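Local coordinates for glucokinase (PDB 2QM1) that catalyses the ATP-dependent phosphorylation of glucose to glucose 6-phosphate, as a zinc-binding sugar kinase of the ROK family, at the zinc ion site. Numbering follows the deposited sequence.

The zinc ion site. Residues 168-169, 179, 181, 183, 186. With ZN (zinc ion), chain B.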
ATOM      1  N   GLY A 168      -6.603   1.114 -10.444  1.00 42.86           N
ATOM      2  CA  GLY A 168      -7.453   1.814 -11.377  1.00 40.62           C
ATOM      3  C   GLY A 168      -8.734   2.243 -10.697  1.00 40.47           C
ATOM      4  O   GLY A 168      -9.491   3.017 -11.251  1.00 39.37           O
ATOM      5  N   HIS A 169      -8.988   1.704  -9.505  1.00 40.49           N
ATOM      6  CA  HIS A 169     -10.206   2.062  -8.751  1.00 41.73           C
ATOM      7  C   HIS A 169      -9.955   2.769  -7.477  1.00 40.36           C
ATOM      8  O   HIS A 169     -10.724   2.689  -6.534  1.00 41.96           O
ATOM      9  CB  HIS A 169     -11.108   0.868  -8.562  1.00 41.45           C
ATOM     10  CG  HIS A 169     -11.608   0.361  -9.867  1.00 44.15           C
ATOM     11  ND1 HIS A 169     -12.704   0.907 -10.505  1.00 39.03           N
ATOM     12  CD2 HIS A 169     -11.094  -0.564 -10.704  1.00 43.53           C
ATOM     13  CE1 HIS A 169     -12.858   0.304 -11.669  1.00 45.67           C
ATOM     14  NE2 HIS A 169     -11.894  -0.584 -11.817  1.00 43.91           N
ATOM     15  N   CYS A 179     -17.789   5.346 -12.610  1.00 45.85           N
ATOM     16  CA  CYS A 179     -16.981   4.226 -12.993  1.00 45.61           C
ATOM     17  C   CYS A 179     -17.828   2.987 -13.123  1.00 46.45           C
ATOM     18  O   CYS A 179     -18.853   2.847 -12.458  1.00 46.06           O
ATOM     19  CB  CYS A 179     -15.860   3.986 -11.990  1.00 45.08           C
ATOM     20  SG  CYS A 179     -14.709   2.783 -12.547  1.00 46.55           S
ATOM     21  N   CYS A 181     -17.363   0.329 -11.797  0.50 45.59           N
ATOM     22  CA  CYS A 181     -17.381  -0.397 -10.541  0.50 42.94           C
ATOM     23  C   CYS A 181     -18.531   0.026  -9.646  0.50 43.99           C
ATOM     24  O   CYS A 181     -18.904  -0.735  -8.762  0.50 44.87           O
ATOM     25  CB  CYS A 181     -16.021  -0.295  -9.816  0.50 42.33           C
ATOM     26  SG  CYS A 181     -15.705   1.229  -8.931  0.50 30.08           S
ATOM     27  N   LYS A 183     -18.769   3.440  -8.345  1.00 42.54           N
ATOM     28  CA  LYS A 183     -18.499   4.694  -7.665  1.00 43.05           C
ATOM     29  C   LYS A 183     -17.932   5.758  -8.610  1.00 43.27           C
ATOM     30  O   LYS A 183     -17.730   5.489  -9.768  1.00 42.33           O
ATOM     31  CB  LYS A 183     -17.618   4.454  -6.452  1.00 42.29           C
ATOM     32  CG  LYS A 183     -16.238   4.009  -6.801  1.00 42.10           C
ATOM     33  CD  LYS A 183     -15.463   3.664  -5.511  1.00 45.92           C
ATOM     34  CE  LYS A 183     -14.114   2.995  -5.815  1.00 44.10           C
ATOM     35  NZ  LYS A 183     -13.085   4.006  -6.147  1.00 44.94           N
ATOM     36  N   CYS A 186     -12.958   7.200 -10.290  1.00 42.57           N
ATOM     37  CA  CYS A 186     -11.862   6.228 -10.282  1.00 41.58           C
ATOM     38  C   CYS A 186     -10.811   6.620 -11.303  1.00 41.82           C
ATOM     39  O   CYS A 186     -11.153   7.153 -12.342  1.00 41.15           O
ATOM     40  CB  CYS A 186     -12.348   4.818 -10.574  1.00 41.38           C
ATOM     41  SG  CYS A 186     -13.392   4.167  -9.261  1.00 40.53           S
TER
HETATM   42 ZN    ZN B1002     -14.000   2.177 -10.261  1.00 26.93          ZN
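The three cysteine side chains reach the zinc through three different first torsions. In Cys179, SG is anti to the backbone N (chi1 -171°), whereas in Cys186 it is anti to the carbonyl carbon. Cys181 takes the crowded position between N and the carbonyl carbon (chi1 79°), which points its sulfur at the metal. His169 sets CG beside its backbone N and presents ND1, the imidazole nitrogen nearer the main chain, so the ring meets the ion with its CB side rather than with its far tip.

The resulting NS3 site is near tetrahedral. SG of Cys186 lies 2.3 Å from ZN, that of Cys181 2.4 Å and that of Cys179 2.5 Å. The modelled 1.8 Å from ND1 of His169 to ZN is short for such a bond and is best read as model uncertainty. The cysteines belong to the CXCGXXGC signature of ROK sugar kinases, and the histidine comes from the 3-10 helix 167-169, which also includes Gly168. With four protein ligands in near-tetrahedral array, the ion has the character of a structural zinc: it ties the cysteine-bearing loop, which leads into helix 188-191, to the histidine segment, and may thereby help to shape the sugar site.

Lys183 forms a second link between the two segments. Its chain is extended through the middle and bent at both ends, passing alongside the metal site with CG 4.5 Å from ZN. The ammonium group lies 3.1 Å, NZ to SG, from the Cys186 sulfur, where a positive charge could offset the excess negative charge expected of three thiolates around one zinc. Within the cysteine loop, the amide N of Cys181 makes a weak hydrogen bond to SG of Cys179. Lys183 NZ donates to the main-chain O of His169 at 2.7 Å, approaching from 50° above the carbonyl plane.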